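Local coordinates for gifsy-2 prophage ATP-binding sugar transporter-like protein (Salmonella typhimurium LT2, PDB 2PP6), which is of uncertain function but forms a small prophage-encoded beta barrel that may bind ATP and take part in sugar transport, at residues C34-S39 against K53-F58; V62-G67 against T80-F85; F23-N28 against V71-E76; N28-D33 against R66-V71; S75-T80 against L91-N96. All coordinates share one frame; numbering follows the deposited sequence.

Interaction 1: residues C34-S39 against K53-F58; sequences CIVVES and KNVVVF
Val36 and Val55 set their side chains across each other at about a right angle, with CG2 of Val36 3.4 Å from CG2 of Val55. The same Val36 methyl also reaches Val57, whose CG2 lies 3.7 Å away, so a single branch serves two valines of strand 53-57. Val36 pairs with Val57, and Glu38 with Val55, as antiparallel non-hydrogen-bonded pairs, and all four side chains share one face of the sheet. Val37 and Val56 form the hydrogen-bonded pair between them and look out from the other face. There Val37 crosses Phe58 obliquely. Its CG1 is anti to the backbone N (chi1 173°), which leaves CG2 beside that N and 4.2 Å from the centroid of the Phe58 ring, an off-centre CH-pi contact. At the end of the strand the chemistry turns polar. The Glu38 chain bends at chi2 and offers OE1 to Lys53 NZ at 3.4 Å, a long salt bridge whose hydrogen bond is weak; the stronger partner is Arg73, which pairs with OE2. The backbone N of Ser39 donates to Asn54 O at 3.1 Å, and Ser39 OG adds only a weak bond to that same oxygen. Phe58 N, bonded to Ile35 O at 3.0 Å, closes the other end. Around this pair, strand 25-29 borders 34-38 on its far edge and strand 88-95 borders 53-57. Ile29 and Leu91 meet Val57 on the barrel side, while helix 2-23 packs on the outer face, Phe23 against Val37 and Asp16, Ile19 and Ala20 against Phe58.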
# COMPACT_ATOMS: atom_id res chain seq x y z
N CYS A 34 24.91 11.57 1.55
CA CYS A 34 23.55 11.08 1.76
C CYS A 34 22.75 10.95 0.45
O CYS A 34 23.20 11.39 -0.60
CB CYS A 34 22.81 12.03 2.70
SG CYS A 34 22.77 13.71 2.11
N ILE A 35 21.57 10.36 0.54
CA ILE A 35 20.76 10.16 -0.66
C ILE A 35 19.65 11.18 -0.81
O ILE A 35 18.90 11.50 0.13
CB ILE A 35 20.18 8.70 -0.72
CG1 ILE A 35 21.22 7.73 -1.28
CG2 ILE A 35 18.99 8.64 -1.68
CD1 ILE A 35 22.53 7.74 -0.61
N VAL A 36 19.51 11.67 -2.02
CA VAL A 36 18.51 12.68 -2.25
C VAL A 36 17.77 12.32 -3.53
O VAL A 36 18.29 11.59 -4.37
CB VAL A 36 19.25 14.05 -2.34
CG1 VAL A 36 19.25 14.59 -3.76
CG2 VAL A 36 18.66 15.01 -1.33
N VAL A 37 16.54 12.78 -3.69
CA VAL A 37 15.82 12.47 -4.92
C VAL A 37 15.29 13.78 -5.50
O VAL A 37 14.68 14.58 -4.78
CB VAL A 37 14.65 11.48 -4.67
CG1 VAL A 37 13.82 11.31 -5.93
CG2 VAL A 37 15.21 10.11 -4.24
N GLU A 38 15.56 14.00 -6.78
CA GLU A 38 15.10 15.20 -7.46
C GLU A 38 13.58 15.29 -7.41
O GLU A 38 12.89 14.29 -7.57
CB GLU A 38 15.59 15.21 -8.91
CG GLU A 38 17.11 15.21 -8.98
CD GLU A 38 17.67 16.02 -10.14
OE1 GLU A 38 17.34 17.23 -10.24
OE2 GLU A 38 18.45 15.46 -10.94
N SER A 39 13.08 16.50 -7.17
CA SER A 39 11.64 16.70 -7.07
C SER A 39 10.91 16.41 -8.36
O SER A 39 9.69 16.24 -8.36
CB SER A 39 11.33 18.13 -6.62
OG SER A 39 11.64 18.28 -5.25
N LYS A 53 17.53 24.37 -8.32
CA LYS A 53 17.23 22.94 -8.14
C LYS A 53 16.47 22.64 -6.84
O LYS A 53 16.64 23.31 -5.82
CB LYS A 53 18.53 22.15 -8.18
CG LYS A 53 18.36 20.64 -8.18
CD LYS A 53 18.09 20.11 -9.56
CE LYS A 53 19.30 20.30 -10.45
NZ LYS A 53 19.09 19.69 -11.79
N ASN A 54 15.63 21.60 -6.88
CA ASN A 54 14.84 21.20 -5.72
C ASN A 54 14.95 19.69 -5.44
O ASN A 54 14.80 18.89 -6.35
CB ASN A 54 13.38 21.59 -5.95
CG ASN A 54 12.75 22.16 -4.72
OD1 ASN A 54 12.31 21.42 -3.84
ND2 ASN A 54 12.71 23.48 -4.63
N VAL A 55 15.20 19.30 -4.20
CA VAL A 55 15.34 17.88 -3.88
C VAL A 55 14.89 17.54 -2.47
O VAL A 55 14.95 18.39 -1.58
CB VAL A 55 16.81 17.45 -3.95
CG1 VAL A 55 17.45 17.97 -5.22
CG2 VAL A 55 17.55 17.95 -2.72
N VAL A 56 14.44 16.31 -2.26
CA VAL A 56 14.06 15.94 -0.91
C VAL A 56 15.07 14.90 -0.39
O VAL A 56 15.51 14.02 -1.13
CB VAL A 56 12.60 15.44 -0.82
CG1 VAL A 56 11.89 15.69 -2.10
CG2 VAL A 56 12.55 14.01 -0.41
N VAL A 57 15.47 15.05 0.87
CA VAL A 57 16.47 14.21 1.50
C VAL A 57 15.92 12.93 2.12
O VAL A 57 15.11 12.98 3.05
CB VAL A 57 17.21 15.02 2.59
CG1 VAL A 57 18.34 14.20 3.19
CG2 VAL A 57 17.74 16.29 1.97
N PHE A 58 16.38 11.79 1.65
CA PHE A 58 15.90 10.52 2.18
C PHE A 58 16.71 9.91 3.32
O PHE A 58 16.15 9.28 4.21
CB PHE A 58 15.73 9.51 1.06
CG PHE A 58 14.47 9.70 0.26
CD1 PHE A 58 13.48 8.73 0.26
CD2 PHE A 58 14.27 10.86 -0.49
CE1 PHE A 58 12.30 8.92 -0.46
CE2 PHE A 58 13.09 11.04 -1.22
CZ PHE A 58 12.11 10.08 -1.21

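Interaction 2: residues V62-G67 against T80-F85; sequences VIPRRG and TRIRRF
Ile82 sends its CD1 methyl against the backbone of the facing loop, and that atom meets Pro64, Arg65 and Arg66. Its CG1 is anti to the carbonyl carbon (chi1 -74°), and the fully extended chi2 of 177° carries CD1 as far from CA as the side chain allows. There CD1 lies 3.6 Å from Arg65 CA and 3.9 Å from the backbone N of Arg66. The Pro64 ring comes less close, its CB standing 4.3 Å from Ile82 CD1. Arg66 makes the second touch with its aliphatic root rather than its charged end: CG is 3.7 Å from Thr80 O and 4.1 Å from Arg81 CA. Beyond CG the Arg66 chain bends at both chi2 and chi3. Arg65 turns its CB the other way, and its guanidinium lies over Ile63 of its own segment, with Ile63 CB 4.0 Å above the plane and displaced toward the rim. No hydrogen bond joins 62-67 to 80-85; a branched aliphatic tip, a proline and one arginine methylene make the contact, at a largely exposed surface. The touching parts run 131° apart, with Arg66 and Thr80 nearest by CA. Gly67, at a positive phi, ends the segment, and its backbone bonds to Val79. The loop 62-67, on its way from strand 53-57 to strand 69-72, thus passes over strand 75-85. Beneath it, Leu91 of strand 88-95 receives both Pro64 and Ile82, while Val62 leans on Thr32 and Cys34 of strand 32-38.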
# COMPACT_ATOMS: atom_id res chain seq x y z
N VAL A 62 21.40 12.94 8.23
CA VAL A 62 21.73 14.35 8.02
C VAL A 62 20.58 15.25 8.43
O VAL A 62 19.42 14.84 8.43
CB VAL A 62 22.07 14.70 6.53
CG1 VAL A 62 23.32 13.98 6.09
CG2 VAL A 62 20.92 14.32 5.64
N ILE A 63 20.92 16.49 8.78
CA ILE A 63 19.93 17.52 9.13
C ILE A 63 20.35 18.75 8.34
O ILE A 63 21.12 19.58 8.83
CB ILE A 63 19.96 17.89 10.63
CG1 ILE A 63 21.09 17.15 11.34
CG2 ILE A 63 18.62 17.57 11.27
CD1 ILE A 63 21.20 17.48 12.81
N PRO A 64 19.86 18.88 7.10
CA PRO A 64 20.23 20.03 6.26
C PRO A 64 19.82 21.38 6.84
O PRO A 64 18.84 21.49 7.56
CB PRO A 64 19.54 19.71 4.94
CG PRO A 64 18.34 18.94 5.35
CD PRO A 64 18.90 18.01 6.40
N ARG A 65 20.60 22.42 6.51
CA ARG A 65 20.32 23.77 6.99
C ARG A 65 20.50 24.84 5.94
O ARG A 65 21.25 24.66 4.98
CB ARG A 65 21.23 24.11 8.15
CG ARG A 65 20.64 23.71 9.47
CD ARG A 65 21.67 23.09 10.36
NE ARG A 65 21.03 22.57 11.56
CZ ARG A 65 21.49 21.54 12.26
NH1 ARG A 65 22.60 20.91 11.87
NH2 ARG A 65 20.84 21.13 13.35
N ARG A 66 19.79 25.96 6.10
CA ARG A 66 19.94 27.06 5.17
C ARG A 66 21.41 27.48 5.34
O ARG A 66 21.87 27.62 6.47
CB ARG A 66 18.99 28.20 5.54
CG ARG A 66 17.55 27.93 5.17
CD ARG A 66 16.62 28.23 6.33
NE ARG A 66 16.66 29.64 6.72
CZ ARG A 66 16.54 30.06 7.98
NH1 ARG A 66 16.39 29.18 8.96
NH2 ARG A 66 16.57 31.36 8.24
N GLY A 67 22.14 27.63 4.24
CA GLY A 67 23.54 28.00 4.35
C GLY A 67 24.43 26.89 3.83
O GLY A 67 25.35 27.15 3.03
N THR A 80 19.03 27.41 0.05
CA THR A 80 18.42 28.71 0.31
C THR A 80 17.15 28.61 1.15
O THR A 80 16.84 29.54 1.89
CB THR A 80 18.10 29.44 -1.00
OG1 THR A 80 17.06 28.74 -1.71
CG2 THR A 80 19.34 29.49 -1.87
N ARG A 81 16.42 27.50 1.05
CA ARG A 81 15.22 27.33 1.86
C ARG A 81 14.90 25.86 2.09
O ARG A 81 15.31 25.00 1.33
CB ARG A 81 14.02 28.04 1.23
CG ARG A 81 13.32 27.30 0.13
CD ARG A 81 12.20 28.14 -0.48
NE ARG A 81 12.70 29.26 -1.27
CZ ARG A 81 13.09 30.43 -0.78
NH1 ARG A 81 13.03 30.66 0.53
NH2 ARG A 81 13.54 31.38 -1.59
N ILE A 82 14.15 25.58 3.15
CA ILE A 82 13.82 24.21 3.51
C ILE A 82 12.35 23.97 3.83
O ILE A 82 11.83 24.50 4.80
CB ILE A 82 14.69 23.79 4.73
CG1 ILE A 82 16.14 23.54 4.27
CG2 ILE A 82 14.09 22.60 5.43
CD1 ILE A 82 17.10 23.19 5.41
N ARG A 83 11.69 23.15 3.03
CA ARG A 83 10.28 22.84 3.29
C ARG A 83 10.13 21.41 3.78
O ARG A 83 11.09 20.74 4.13
CB ARG A 83 9.46 23.04 2.03
CG ARG A 83 9.35 24.47 1.65
CD ARG A 83 9.30 24.64 0.16
NE ARG A 83 9.37 26.06 -0.17
CZ ARG A 83 9.50 26.53 -1.40
NH1 ARG A 83 9.59 25.69 -2.43
NH2 ARG A 83 9.55 27.84 -1.60
N ARG A 84 8.90 20.93 3.82
CA ARG A 84 8.68 19.58 4.24
C ARG A 84 7.94 18.85 3.14
O ARG A 84 7.11 19.43 2.42
CB ARG A 84 7.89 19.54 5.54
CG ARG A 84 8.71 19.04 6.71
CD ARG A 84 9.91 19.94 6.95
NE ARG A 84 11.07 19.19 7.44
CZ ARG A 84 12.20 19.76 7.85
NH1 ARG A 84 12.32 21.08 7.83
NH2 ARG A 84 13.21 19.00 8.25
N PHE A 85 8.28 17.58 2.98
CA PHE A 85 7.64 16.76 1.98
C PHE A 85 7.41 15.44 2.69
O PHE A 85 8.32 14.61 2.79
CB PHE A 85 8.54 16.56 0.77
CG PHE A 85 7.87 15.83 -0.35
CD1 PHE A 85 7.07 16.52 -1.24
CD2 PHE A 85 8.02 14.46 -0.49
CE1 PHE A 85 6.41 15.85 -2.28
CE2 PHE A 85 7.37 13.77 -1.51
CZ PHE A 85 6.56 14.47 -2.41

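Interaction 3: residues F23-N28 against V71-E76; sequences FGMKVN and VLRGSE
Met25, present as selenomethionine, lies across Leu72 at about a right angle, with CE 3.4 Å from Leu72 CD1. The chain is bent at chi3 (-66°), which turns CE aside so that both it and SE rest on that methyl. SE also sits over one face of the Arg73 guanidinium, 3.9 Å above the plane and displaced toward the rim. Two residues further, Val27 leans over Leu72 at a slant, with CG2 3.5 Å from Leu72 CB. Asn28 and Val71 then join the backbones as an antiparallel hydrogen-bonded pair: Val71 N donates to Asn28 O at 2.8 Å, and Asn28 N to Val71 O at 3.3 Å. Two residues back from Asn28, where a continued register would set Lys26 opposite Arg73, a water stands in. It donates to Lys26 O at 2.7 Å and accepts from Arg73 N at 3.1 Å, bridging the strand and the turn. Leu72 to Ser75 is a type I' turn, consistent with the pairing ending here; Arg73 and Gly74 are both at positive phi, and the chain reverses into strand 75-85. The extended Arg73 side chain is held at its far end by a salt bridge from NH1 to Glu38 OE2, while Asn28 ties its amide to Asp33. On the other segment, Gly24 leads out of helix 2-23 into the strand. Strands 25-29 and 69-72 are the two ends of the sheet order, and their pairing closes the six-stranded antiparallel beta barrel.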
# COMPACT_ATOMS: atom_id res chain seq x y z
N PHE A 23 15.41 6.18 -7.60
CA PHE A 23 15.76 7.51 -8.09
C PHE A 23 16.79 8.26 -7.25
O PHE A 23 17.30 9.31 -7.66
CB PHE A 23 14.49 8.35 -8.23
CG PHE A 23 13.31 7.59 -8.78
CD1 PHE A 23 13.38 6.99 -10.04
CD2 PHE A 23 12.14 7.45 -8.04
CE1 PHE A 23 12.30 6.26 -10.55
CE2 PHE A 23 11.06 6.72 -8.54
CZ PHE A 23 11.15 6.13 -9.80
N GLY A 24 17.13 7.74 -6.07
CA GLY A 24 18.10 8.43 -5.24
C GLY A 24 19.46 8.72 -5.86
O GLY A 24 19.97 7.95 -6.67
N MSE A 25 20.04 9.85 -5.47
CA MSE A 25 21.36 10.26 -5.92
C MSE A 25 22.23 10.34 -4.68
O MSE A 25 21.73 10.59 -3.58
CB MSE A 25 21.35 11.65 -6.52
CG MSE A 25 20.69 11.77 -7.85
SE MSE A 25 21.04 13.55 -8.46
CE MSE A 25 20.04 14.51 -7.13
N LYS A 26 23.54 10.15 -4.87
CA LYS A 26 24.49 10.23 -3.77
C LYS A 26 24.96 11.67 -3.77
O LYS A 26 25.42 12.20 -4.78
CB LYS A 26 25.64 9.26 -4.00
CG LYS A 26 26.82 9.41 -3.07
CD LYS A 26 26.55 8.84 -1.71
CE LYS A 26 27.63 7.84 -1.36
NZ LYS A 26 28.98 8.44 -1.50
N VAL A 27 24.84 12.32 -2.64
CA VAL A 27 25.16 13.73 -2.60
C VAL A 27 25.80 14.12 -1.28
O VAL A 27 25.57 13.48 -0.26
CB VAL A 27 23.85 14.52 -2.86
CG1 VAL A 27 23.45 15.35 -1.64
CG2 VAL A 27 23.97 15.33 -4.10
N ASN A 28 26.61 15.17 -1.30
CA ASN A 28 27.27 15.60 -0.08
C ASN A 28 26.65 16.90 0.42
O ASN A 28 26.62 17.89 -0.30
CB ASN A 28 28.77 15.78 -0.32
CG ASN A 28 29.54 16.00 0.97
OD1 ASN A 28 29.46 17.06 1.60
ND2 ASN A 28 30.31 14.98 1.37
N VAL A 71 27.11 19.45 -2.56
CA VAL A 71 27.75 19.08 -3.82
C VAL A 71 26.86 18.07 -4.51
O VAL A 71 26.65 16.97 -4.02
CB VAL A 71 29.12 18.44 -3.62
CG1 VAL A 71 29.70 18.08 -4.98
CG2 VAL A 71 30.04 19.40 -2.88
N LEU A 72 26.34 18.45 -5.67
CA LEU A 72 25.44 17.58 -6.41
C LEU A 72 25.84 17.49 -7.86
O LEU A 72 25.97 18.51 -8.54
CB LEU A 72 24.00 18.10 -6.27
CG LEU A 72 22.95 17.69 -7.29
CD1 LEU A 72 22.95 16.20 -7.48
CD2 LEU A 72 21.60 18.15 -6.80
N ARG A 73 26.05 16.28 -8.33
CA ARG A 73 26.46 16.05 -9.70
C ARG A 73 27.70 16.85 -10.12
O ARG A 73 27.84 17.24 -11.28
CB ARG A 73 25.29 16.31 -10.63
CG ARG A 73 24.59 15.03 -10.97
CD ARG A 73 23.26 15.24 -11.64
NE ARG A 73 22.71 13.95 -12.06
CZ ARG A 73 21.47 13.76 -12.50
NH1 ARG A 73 20.64 14.80 -12.57
NH2 ARG A 73 21.07 12.55 -12.86
N GLY A 74 28.61 17.07 -9.18
CA GLY A 74 29.82 17.79 -9.49
C GLY A 74 29.76 19.28 -9.29
O GLY A 74 30.78 19.95 -9.40
N SER A 75 28.58 19.81 -8.99
CA SER A 75 28.45 21.25 -8.81
C SER A 75 28.11 21.60 -7.37
O SER A 75 27.51 20.80 -6.65
CB SER A 75 27.38 21.81 -9.74
OG SER A 75 27.36 21.07 -10.95
N GLU A 76 28.48 22.81 -6.96
CA GLU A 76 28.22 23.25 -5.60
C GLU A 76 26.97 24.11 -5.54
O GLU A 76 26.73 24.93 -6.41
CB GLU A 76 29.43 24.02 -5.06
CG GLU A 76 29.45 24.13 -3.53
CD GLU A 76 30.84 24.38 -2.97
OE1 GLU A 76 31.43 25.44 -3.28
OE2 GLU A 76 31.35 23.52 -2.21
O HOH W 1 25.52 13.43 -7.19

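Interaction 4: residues N28-D33 against R66-V71; sequences NINGTD and RGDRVV
Asn30 lays its amide over the carboxylate of Asp68, the two planes only 8° apart and the side chains crossing at about a right angle. Asn30 CG, anti to its backbone N (chi1 -161°), comes 3.7 Å from Asp68 OD1. The touch is a stack of flat polar groups; the carboxylate finds its hydrogen bond elsewhere, from Arg65 N to OD2. Next to it in the register, Ile29 and Val70, a non-hydrogen-bonded pair, lie side by side and point the same way, Ile29 CG1 3.9 Å from Val70 CG2. The backbone of Asn30 adds a straight bond: its N donates to Arg69 O at 3.0 Å with an angle of 171° at the hydrogen, meeting the oxygen nearly along the C=O axis. A water donates to the same Arg69 O at 2.8 Å and to Asn28 OD1, also at 2.8 Å, bridging the strands on the side of Asn28. That amide is thereby fixed at both ends, since its ND2 donates to Asp33 OD1 at 2.8 Å from above the carboxylate plane. Gly31 N adds a weak bond to OD1. Asn30 and Gly31 are the two corner residues of a type I' turn from Ile29 to Thr32, a turn for which Asn-Gly is a classic sequence. The tight hairpin so made links strands 25-29 and 32-38, and its first arm pairs with 69-71. Strand 75-85 flanks 69-72 on the far edge, and inside the barrel Ile29 meets Leu91, while Val70 meets Val79 and Leu93.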
# COMPACT_ATOMS: atom_id res chain seq x y z
N ASN A 28 26.61 15.17 -1.30
CA ASN A 28 27.27 15.60 -0.08
C ASN A 28 26.65 16.90 0.42
O ASN A 28 26.62 17.89 -0.30
CB ASN A 28 28.77 15.78 -0.32
CG ASN A 28 29.54 16.00 0.97
OD1 ASN A 28 29.46 17.06 1.60
ND2 ASN A 28 30.31 14.98 1.37
N ILE A 29 26.15 16.86 1.66
CA ILE A 29 25.53 18.02 2.30
C ILE A 29 26.30 18.36 3.56
O ILE A 29 26.40 17.57 4.48
CB ILE A 29 24.08 17.74 2.70
CG1 ILE A 29 23.22 17.56 1.43
CG2 ILE A 29 23.56 18.86 3.57
CD1 ILE A 29 21.72 17.42 1.70
N ASN A 30 26.85 19.57 3.58
CA ASN A 30 27.65 20.03 4.70
C ASN A 30 28.64 18.98 5.23
O ASN A 30 28.74 18.75 6.42
CB ASN A 30 26.77 20.51 5.84
CG ASN A 30 27.52 21.39 6.79
OD1 ASN A 30 28.29 22.25 6.36
ND2 ASN A 30 27.31 21.20 8.08
N GLY A 31 29.36 18.34 4.32
CA GLY A 31 30.35 17.36 4.74
C GLY A 31 29.88 15.94 4.94
O GLY A 31 30.71 15.07 5.19
N THR A 32 28.57 15.69 4.84
CA THR A 32 28.04 14.34 5.01
C THR A 32 27.41 13.81 3.73
O THR A 32 26.60 14.49 3.09
CB THR A 32 26.95 14.29 6.10
OG1 THR A 32 27.39 14.98 7.28
CG2 THR A 32 26.65 12.86 6.47
N ASP A 33 27.78 12.59 3.36
CA ASP A 33 27.22 11.98 2.17
C ASP A 33 25.84 11.42 2.48
O ASP A 33 25.61 10.89 3.56
CB ASP A 33 28.14 10.88 1.67
CG ASP A 33 29.48 11.43 1.22
OD1 ASP A 33 29.50 12.48 0.52
OD2 ASP A 33 30.52 10.81 1.56
N ARG A 66 19.79 25.96 6.10
CA ARG A 66 19.94 27.06 5.17
C ARG A 66 21.41 27.48 5.34
O ARG A 66 21.87 27.62 6.47
CB ARG A 66 18.99 28.20 5.54
CG ARG A 66 17.55 27.93 5.17
CD ARG A 66 16.62 28.23 6.33
NE ARG A 66 16.66 29.64 6.72
CZ ARG A 66 16.54 30.06 7.98
NH1 ARG A 66 16.39 29.18 8.96
NH2 ARG A 66 16.57 31.36 8.24
N GLY A 67 22.14 27.63 4.24
CA GLY A 67 23.54 28.00 4.35
C GLY A 67 24.43 26.89 3.83
O GLY A 67 25.35 27.15 3.03
N ASP A 68 24.16 25.66 4.27
CA ASP A 68 24.89 24.45 3.86
C ASP A 68 25.24 24.41 2.39
O ASP A 68 24.43 24.78 1.54
CB ASP A 68 24.06 23.19 4.13
CG ASP A 68 23.96 22.83 5.59
OD1 ASP A 68 24.58 23.53 6.42
OD2 ASP A 68 23.25 21.86 5.91
N ARG A 69 26.45 23.96 2.11
CA ARG A 69 26.88 23.82 0.74
C ARG A 69 26.55 22.38 0.41
O ARG A 69 26.73 21.47 1.23
CB ARG A 69 28.38 24.09 0.57
CG ARG A 69 29.32 23.28 1.45
CD ARG A 69 30.76 23.67 1.11
NE ARG A 69 31.71 23.44 2.20
CZ ARG A 69 32.95 23.92 2.23
NH1 ARG A 69 33.41 24.66 1.22
NH2 ARG A 69 33.75 23.66 3.27
N VAL A 70 26.03 22.17 -0.79
CA VAL A 70 25.63 20.85 -1.24
C VAL A 70 26.32 20.52 -2.53
O VAL A 70 26.15 21.24 -3.51
CB VAL A 70 24.12 20.82 -1.50
CG1 VAL A 70 23.72 19.48 -2.09
CG2 VAL A 70 23.37 21.12 -0.22
N VAL A 71 27.11 19.45 -2.56
CA VAL A 71 27.75 19.08 -3.82
C VAL A 71 26.86 18.07 -4.51
O VAL A 71 26.65 16.97 -4.02
CB VAL A 71 29.12 18.44 -3.62
CG1 VAL A 71 29.70 18.08 -4.98
CG2 VAL A 71 30.04 19.40 -2.88
O HOH W 2 29.00 19.86 1.44

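Interaction 5: residues S75-T80 against L91-N96; sequences SEFTVT and LTLEEN
Thr92 O takes two bonds from Thr80. The backbone N comes in nearly end-on to the carbonyl at 2.8 Å, and OG1 reaches the same oxygen at 3.3 Å from well above the carbonyl plane. Thr80 OG1 can do this because it sits between its own backbone N and carbonyl carbon (chi1 67°). Two residues along, Thr78 and Glu94 form the hydrogen-bonded pair, with Thr78 N to Glu94 O at 2.8 Å and Glu94 N to Thr78 O at 2.9 Å. These bonds knit strands 75-80 and 91-95 into the end of the antiparallel 75-85/88-95 beta hairpin away from its turn, two neighbouring staves of the barrel crossing at 133°. On the barrel's inner face Val79 turns CG2 to Leu93 CD2, 3.6 Å away, and the same methyl touches CD1 of Leu91. Phe77 crosses Leu93 at about a right angle, CB against CB at 3.6 Å, and its ring also packs against Leu72. Farther out, the Phe77 and Glu95 side chains lie side by side, ring and carboxylate planes 39° apart, CE2 of Phe77 being 4.0 Å from CD of Glu95. Asn96, the last modelled residue, folds back across Thr78 at about a right angle: Thr78 OG1 donates to Asn96 OD1 at 2.9 Å, slightly out of the amide plane.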
# COMPACT_ATOMS: atom_id res chain seq x y z
N SER A 75 28.58 19.81 -8.99
CA SER A 75 28.45 21.25 -8.81
C SER A 75 28.11 21.60 -7.37
O SER A 75 27.51 20.80 -6.65
CB SER A 75 27.38 21.81 -9.74
OG SER A 75 27.36 21.07 -10.95
N GLU A 76 28.48 22.81 -6.96
CA GLU A 76 28.22 23.25 -5.60
C GLU A 76 26.97 24.11 -5.54
O GLU A 76 26.73 24.93 -6.41
CB GLU A 76 29.43 24.02 -5.06
CG GLU A 76 29.45 24.13 -3.53
CD GLU A 76 30.84 24.38 -2.97
OE1 GLU A 76 31.43 25.44 -3.28
OE2 GLU A 76 31.35 23.52 -2.21
N PHE A 77 26.16 23.90 -4.52
CA PHE A 77 24.93 24.65 -4.34
C PHE A 77 24.83 25.13 -2.92
O PHE A 77 25.64 24.77 -2.07
CB PHE A 77 23.70 23.77 -4.62
CG PHE A 77 23.61 23.24 -6.02
CD1 PHE A 77 24.32 22.10 -6.40
CD2 PHE A 77 22.76 23.83 -6.95
CE1 PHE A 77 24.18 21.55 -7.69
CE2 PHE A 77 22.61 23.29 -8.25
CZ PHE A 77 23.32 22.15 -8.61
N THR A 78 23.83 25.96 -2.66
CA THR A 78 23.60 26.47 -1.33
C THR A 78 22.11 26.29 -1.05
O THR A 78 21.26 26.61 -1.88
CB THR A 78 24.01 27.96 -1.22
OG1 THR A 78 25.42 28.07 -1.45
CG2 THR A 78 23.69 28.53 0.15
N VAL A 79 21.81 25.72 0.11
CA VAL A 79 20.44 25.51 0.51
C VAL A 79 19.88 26.86 0.91
O VAL A 79 20.21 27.38 1.98
CB VAL A 79 20.36 24.54 1.71
CG1 VAL A 79 18.94 24.51 2.26
CG2 VAL A 79 20.78 23.15 1.28
N THR A 80 19.03 27.41 0.05
CA THR A 80 18.42 28.71 0.31
C THR A 80 17.15 28.61 1.15
O THR A 80 16.84 29.54 1.89
CB THR A 80 18.10 29.44 -1.00
OG1 THR A 80 17.06 28.74 -1.71
CG2 THR A 80 19.34 29.49 -1.87
N LEU A 91 14.85 20.58 0.01
CA LEU A 91 15.78 21.68 -0.12
C LEU A 91 15.76 22.45 -1.45
O LEU A 91 15.67 21.86 -2.53
CB LEU A 91 17.20 21.18 0.13
CG LEU A 91 17.41 20.15 1.24
CD1 LEU A 91 18.90 19.83 1.38
CD2 LEU A 91 16.86 20.67 2.56
N THR A 92 15.85 23.77 -1.35
CA THR A 92 15.91 24.61 -2.53
C THR A 92 17.38 24.98 -2.61
O THR A 92 17.92 25.59 -1.69
CB THR A 92 15.06 25.88 -2.40
OG1 THR A 92 13.67 25.53 -2.39
CG2 THR A 92 15.33 26.82 -3.57
N LEU A 93 18.01 24.59 -3.71
CA LEU A 93 19.43 24.81 -3.92
C LEU A 93 19.75 25.81 -5.01
O LEU A 93 19.14 25.78 -6.09
CB LEU A 93 20.10 23.49 -4.28
CG LEU A 93 19.64 22.23 -3.58
CD1 LEU A 93 20.28 21.02 -4.22
CD2 LEU A 93 20.02 22.32 -2.12
N GLU A 94 20.73 26.66 -4.74
CA GLU A 94 21.18 27.66 -5.71
C GLU A 94 22.66 27.44 -6.04
O GLU A 94 23.46 27.11 -5.16
CB GLU A 94 20.97 29.07 -5.16
CG GLU A 94 19.50 29.43 -4.94
CD GLU A 94 18.66 29.34 -6.21
OE1 GLU A 94 17.42 29.44 -6.11
OE2 GLU A 94 19.23 29.16 -7.30
N GLU A 95 23.01 27.61 -7.32
CA GLU A 95 24.38 27.45 -7.80
C GLU A 95 25.32 28.41 -7.05
O GLU A 95 24.87 29.39 -6.44
CB GLU A 95 24.46 27.75 -9.29
CG GLU A 95 23.29 27.22 -10.10
CD GLU A 95 23.65 26.00 -10.93
OE1 GLU A 95 22.74 25.48 -11.63
OE2 GLU A 95 24.82 25.56 -10.90
N ASN A 96 26.61 28.14 -7.09
CA ASN A 96 27.58 28.98 -6.41
C ASN A 96 28.41 29.74 -7.44
O ASN A 96 29.66 29.65 -7.40
CB ASN A 96 28.49 28.13 -5.52
CG ASN A 96 27.88 27.88 -4.14
OD1 ASN A 96 26.67 27.72 -4.00
ND2 ASN A 96 28.73 27.84 -3.12

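Interactions 1, 3, 4 and 5 are seams of one barrel, whereas interaction 2 is a loop laid over its surface. Interaction 1, nearest the chain's centre, buries most of its residues and relies on valines; interaction 5 is a similar seam with more polar edges, joined to it because strands 53-57 and 88-95 are neighbours. Interactions 3 and 4 share Asn28 and Val71 and close the barrel from the same two strands, each beside a type I' turn and each using a bridging water. Interaction 2, without hydrogen bonds of its own, adjoins interaction 4 through Arg66 and Gly67 and interaction 5 through Thr80. Charges in interactions 1 and 3 keep to strand ends, apolar groups to the barrel.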